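Local coordinates for putative dioxygenase (1H-3-hydroxy-4-oxoquinaldine 2,4-dioxygenase) (Mycobacteroides abscessus subsp. abscessus, PDB 6RA3), which cleaves the quinolone ring of the Pseudomonas quinolone signal PQS with dioxygen, forming N-octanoylanthranilate and carbon monoxide, at residues A[135-144]-A[177-188]. Numbering follows the deposited sequence.
Sequences LHGIQDPERW and FDMWARAGRVID
Phe177 lays its CB over the five-membered ring of Trp144, 3.8 Å from that ring's centroid and 17° off the normal, which qualifies as a CH-pi contact. A chi1 of 169°, which sets CG opposite the backbone nitrogen, carries the phenyl group past the indole to the turn, where CE1 lies 3.5 Å from Gln139 O, in an edge approach. Pro141 CA sits over one face of the phenyl, and Ala181 CB lies toward the rim of the opposite face. Trp144 also meets Trp180: its CZ3 is 3.6 Å from Trp180 CD1, but the rings are slid so far apart that they barely overlap. Its NE1 is hydrogen-bonded to Glu86 of the second subunit, so this aromatic cluster adjoins the subunit interface.

The backbones come closest beyond the cluster, where the end of helix 129-137 and the type I turn Gly137–Asp140 rest on helix 177-194. Both elements belong to the helical region inserted between strands 116-120 and 209-214 of the alpha/beta-hydrolase sheet. Gly184 brings its CA to 3.4 Å from Leu135 O, a CA-H...O contact that lets the backbones approach closely. The same carbonyl accepts Gln139 NE2 from above its plane (2.8 Å), keeping the amide against the backbone of helix 177-194.

Further along, Leu135 CD1 packs against Ile187 CG2, and the Ile187 side chain lies about 4 Å from that of His97, a substrate-binding residue. Asp188, next after Ile187 on the helix, receives His136 NE2 on OD2 at 3.1 Å; the N-H...O angle is 148°, and with the imidazole and carboxylate planes perpendicular, NE2 meets OD2 from above the carboxylate plane. A water accepts from Gln139 NE2; its very short approach to Asp188 OD2 is doubtful in length.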
loop_
_atom_site.group_PDB
_atom_site.type_symbol
_atom_site.label_atom_id
_atom_site.label_comp_id
_atom_site.label_asym_id
_atom_site.label_seq_id
_atom_site.Cartn_x
_atom_site.Cartn_y
_atom_site.Cartn_z
ATOM N N LEU A 135 -14.077 27.121 -12.607
ATOM C CA LEU A 135 -12.833 26.653 -13.204
ATOM C C LEU A 135 -11.721 27.690 -13.078
ATOM O O LEU A 135 -10.531 27.339 -13.106
ATOM C CB LEU A 135 -13.050 26.310 -14.678
ATOM C CG LEU A 135 -13.900 25.094 -15.076
ATOM C CD1 LEU A 135 -13.969 24.940 -16.598
ATOM C CD2 LEU A 135 -13.366 23.792 -14.452
ATOM N N HIS A 136 -12.083 28.971 -12.988
ATOM C CA HIS A 136 -11.121 30.042 -12.776
ATOM C C HIS A 136 -10.856 30.261 -11.296
ATOM O O HIS A 136 -9.720 30.539 -10.900
ATOM C CB HIS A 136 -11.634 31.332 -13.433
ATOM C CG HIS A 136 -11.697 31.260 -14.929
ATOM N ND1 HIS A 136 -12.519 32.071 -15.684
ATOM C CD2 HIS A 136 -11.041 30.468 -15.809
ATOM C CE1 HIS A 136 -12.363 31.782 -16.966
ATOM N NE2 HIS A 136 -11.471 30.813 -17.068
ATOM N N GLY A 137 -11.883 30.111 -10.461
ATOM C CA GLY A 137 -11.693 30.275 -9.031
ATOM C C GLY A 137 -10.699 29.281 -8.454
ATOM O O GLY A 137 -9.948 29.604 -7.536
ATOM N N ILE A 138 -10.687 28.052 -8.976
ATOM C CA ILE A 138 -9.717 27.071 -8.485
ATOM C C ILE A 138 -8.326 27.280 -9.061
ATOM O O ILE A 138 -7.374 26.637 -8.592
ATOM C CB ILE A 138 -10.171 25.622 -8.746
ATOM C CG1 ILE A 138 -10.302 25.351 -10.242
ATOM C CG2 ILE A 138 -11.449 25.338 -7.950
ATOM C CD1 ILE A 138 -11.053 24.059 -10.581
ATOM N N GLN A 139 -8.171 28.177 -10.040
ATOM C CA GLN A 139 -6.855 28.630 -10.482
ATOM C C GLN A 139 -6.352 29.837 -9.705
ATOM O O GLN A 139 -5.298 30.385 -10.053
ATOM C CB GLN A 139 -6.874 28.972 -11.970
ATOM C CG GLN A 139 -7.262 27.827 -12.863
ATOM C CD GLN A 139 -7.388 28.291 -14.266
ATOM O OE1 GLN A 139 -6.499 28.981 -14.778
ATOM N NE2 GLN A 139 -8.504 27.966 -14.896
ATOM N N ASP A 140 -7.065 30.239 -8.658
ATOM C CA ASP A 140 -6.718 31.405 -7.868
ATOM C C ASP A 140 -5.987 30.967 -6.606
ATOM O O ASP A 140 -6.599 30.311 -5.746
ATOM C CB ASP A 140 -7.980 32.198 -7.506
ATOM C CG ASP A 140 -7.680 33.464 -6.677
ATOM O OD1 ASP A 140 -6.532 33.640 -6.221
ATOM O OD2 ASP A 140 -8.600 34.284 -6.478
ATOM N N PRO A 141 -4.708 31.322 -6.435
ATOM C CA PRO A 141 -3.959 30.828 -5.270
ATOM C C PRO A 141 -4.600 31.146 -3.931
ATOM O O PRO A 141 -4.398 30.386 -2.970
ATOM C CB PRO A 141 -2.604 31.533 -5.415
ATOM C CG PRO A 141 -2.467 31.819 -6.848
ATOM C CD PRO A 141 -3.847 32.105 -7.343
ATOM N N GLU A 142 -5.363 32.245 -3.832
ATOM C CA GLU A 142 -5.950 32.664 -2.562
ATOM C C GLU A 142 -7.359 32.129 -2.323
ATOM O O GLU A 142 -7.840 32.199 -1.190
ATOM C CB GLU A 142 -5.972 34.201 -2.463
ATOM C CG GLU A 142 -4.592 34.834 -2.440
ATOM C CD GLU A 142 -4.069 35.168 -3.834
ATOM O OE1 GLU A 142 -4.846 35.706 -4.658
ATOM O OE2 GLU A 142 -2.878 34.889 -4.106
ATOM N N ARG A 143 -8.036 31.599 -3.339
ATOM C CA ARG A 143 -9.426 31.181 -3.177
ATOM C C ARG A 143 -9.717 29.805 -3.771
ATOM O O ARG A 143 -10.881 29.385 -3.793
ATOM C CB ARG A 143 -10.355 32.234 -3.793
ATOM C CG ARG A 143 -10.626 33.403 -2.841
ATOM C CD ARG A 143 -11.412 34.540 -3.493
ATOM N NE ARG A 143 -10.604 35.224 -4.502
ATOM C CZ ARG A 143 -9.663 36.132 -4.234
ATOM N NH1 ARG A 143 -9.396 36.483 -2.980
ATOM N NH2 ARG A 143 -8.979 36.689 -5.226
ATOM N N TRP A 144 -8.697 29.062 -4.200
ATOM C CA TRP A 144 -8.964 27.784 -4.848
ATOM C C TRP A 144 -9.744 26.845 -3.928
ATOM O O TRP A 144 -10.626 26.115 -4.388
ATOM C CB TRP A 144 -7.653 27.143 -5.308
ATOM C CG TRP A 144 -6.836 26.585 -4.180
ATOM C CD1 TRP A 144 -5.855 27.222 -3.479
ATOM C CD2 TRP A 144 -6.947 25.268 -3.615
ATOM N NE1 TRP A 144 -5.345 26.384 -2.514
ATOM C CE2 TRP A 144 -5.993 25.176 -2.580
ATOM C CE3 TRP A 144 -7.757 24.157 -3.891
ATOM C CZ2 TRP A 144 -5.828 24.015 -1.811
ATOM C CZ3 TRP A 144 -7.585 22.999 -3.136
ATOM C CH2 TRP A 144 -6.630 22.945 -2.099
ATOM N N PHE A 177 -3.428 23.238 -4.546
ATOM C CA PHE A 177 -3.637 24.248 -5.572
ATOM C C PHE A 177 -3.087 23.794 -6.915
ATOM O O PHE A 177 -3.761 23.936 -7.944
ATOM C CB PHE A 177 -3.002 25.574 -5.151
ATOM C CG PHE A 177 -2.943 26.577 -6.261
ATOM C CD1 PHE A 177 -4.087 27.230 -6.668
ATOM C CD2 PHE A 177 -1.756 26.825 -6.931
ATOM C CE1 PHE A 177 -4.046 28.154 -7.713
ATOM C CE2 PHE A 177 -1.701 27.737 -7.958
ATOM C CZ PHE A 177 -2.852 28.406 -8.355
ATOM N N ASP A 178 -1.894 23.185 -6.929
ATOM C CA ASP A 178 -1.308 22.766 -8.205
ATOM C C ASP A 178 -2.276 21.911 -9.043
ATOM O O ASP A 178 -2.462 22.143 -10.243
ATOM C CB ASP A 178 -0.004 22.008 -7.955
ATOM C CG ASP A 178 0.530 21.331 -9.208
ATOM O OD1 ASP A 178 1.171 22.014 -10.028
ATOM O OD2 ASP A 178 0.330 20.097 -9.382
ATOM N N MET A 179 -2.872 20.894 -8.443
ATOM C CA MET A 179 -3.664 19.972 -9.246
ATOM C C MET A 179 -5.043 20.549 -9.528
ATOM O O MET A 179 -5.580 20.360 -10.621
ATOM C CB MET A 179 -3.798 18.604 -8.552
ATOM C CG MET A 179 -4.304 17.478 -9.513
ATOM S SD MET A 179 -3.256 17.156 -10.877
ATOM C CE MET A 179 -1.932 16.167 -10.121
ATOM N N TRP A 180 -5.629 21.240 -8.552
ATOM C CA TRP A 180 -6.923 21.878 -8.768
ATOM C C TRP A 180 -6.842 23.010 -9.789
ATOM O O TRP A 180 -7.740 23.158 -10.627
ATOM C CB TRP A 180 -7.465 22.367 -7.437
ATOM C CG TRP A 180 -8.072 21.250 -6.712
ATOM C CD1 TRP A 180 -7.489 20.465 -5.761
ATOM C CD2 TRP A 180 -9.391 20.740 -6.908
ATOM N NE1 TRP A 180 -8.374 19.502 -5.339
ATOM C CE2 TRP A 180 -9.550 19.648 -6.031
ATOM C CE3 TRP A 180 -10.457 21.102 -7.742
ATOM C CZ2 TRP A 180 -10.734 18.917 -5.962
ATOM C CZ3 TRP A 180 -11.629 20.379 -7.670
ATOM C CH2 TRP A 180 -11.758 19.294 -6.787
ATOM N N ALA A 181 -5.787 23.827 -9.737
ATOM C CA ALA A 181 -5.581 24.819 -10.790
ATOM C C ALA A 181 -5.442 24.140 -12.146
ATOM O O ALA A 181 -6.044 24.579 -13.132
ATOM C CB ALA A 181 -4.355 25.702 -10.478
ATOM N N ARG A 182 -4.692 23.044 -12.219
ATOM C CA ARG A 182 -4.487 22.387 -13.514
ATOM C C ARG A 182 -5.793 21.825 -14.067
ATOM O O ARG A 182 -6.044 21.891 -15.278
ATOM C CB ARG A 182 -3.451 21.263 -13.403
ATOM C CG ARG A 182 -3.314 20.386 -14.657
ATOM C CD ARG A 182 -2.150 19.410 -14.510
ATOM N NE ARG A 182 -0.939 20.136 -14.150
ATOM C CZ ARG A 182 -0.365 20.152 -12.950
ATOM N NH1 ARG A 182 -0.859 19.439 -11.929
ATOM N NH2 ARG A 182 0.723 20.906 -12.770
ATOM N N ALA A 183 -6.620 21.244 -13.193
ATOM C CA ALA A 183 -7.939 20.772 -13.600
ATOM C C ALA A 183 -8.739 21.912 -14.216
ATOM O O ALA A 183 -9.330 21.761 -15.291
ATOM C CB ALA A 183 -8.677 20.191 -12.398
ATOM N N GLY A 184 -8.755 23.064 -13.544
ATOM C CA GLY A 184 -9.427 24.249 -14.045
ATOM C C GLY A 184 -9.020 24.556 -15.459
ATOM O O GLY A 184 -9.874 24.668 -16.337
ATOM N N ARG A 185 -7.713 24.708 -15.677
ATOM C CA ARG A 185 -7.166 24.975 -16.998
ATOM C C ARG A 185 -7.628 23.958 -18.023
ATOM O O ARG A 185 -8.045 24.320 -19.133
ATOM C CB ARG A 185 -5.637 24.926 -16.945
ATOM C CG ARG A 185 -4.934 26.203 -17.128
ATOM C CD ARG A 185 -3.910 26.382 -16.068
ATOM N NE ARG A 185 -2.952 25.277 -15.947
ATOM C CZ ARG A 185 -2.327 24.991 -14.809
ATOM N NH1 ARG A 185 -2.582 25.697 -13.725
ATOM N NH2 ARG A 185 -1.474 23.977 -14.735
ATOM N N VAL A 186 -7.428 22.670 -17.714
ATOM C CA VAL A 186 -7.594 21.632 -18.721
ATOM C C VAL A 186 -9.063 21.513 -19.109
ATOM O O VAL A 186 -9.398 21.434 -20.294
ATOM C CB VAL A 186 -7.017 20.291 -18.217
ATOM C CG1 VAL A 186 -7.384 19.159 -19.156
ATOM C CG2 VAL A 186 -5.489 20.378 -18.117
ATOM N N ILE A 187 -9.952 21.489 -18.112
ATOM C CA ILE A 187 -11.389 21.462 -18.374
ATOM C C ILE A 187 -11.817 22.730 -19.120
ATOM O O ILE A 187 -12.426 22.667 -20.199
ATOM C CB ILE A 187 -12.162 21.294 -17.056
ATOM C CG1 ILE A 187 -11.747 19.987 -16.337
ATOM C CG2 ILE A 187 -13.651 21.280 -17.311
ATOM C CD1 ILE A 187 -12.336 19.841 -14.935
ATOM N N ASP A 188 -11.490 23.900 -18.566
ATOM C CA ASP A 188 -11.842 25.150 -19.238
ATOM C C ASP A 188 -11.411 25.109 -20.697
ATOM O O ASP A 188 -12.195 25.421 -21.600
ATOM C CB ASP A 188 -11.216 26.330 -18.496
ATOM C CG ASP A 188 -11.693 27.685 -18.994
ATOM O OD1 ASP A 188 -12.905 27.864 -19.229
ATOM O OD2 ASP A 188 -10.849 28.600 -19.085
HETATM O O HOH W 1 -8.674 28.600 -17.953
#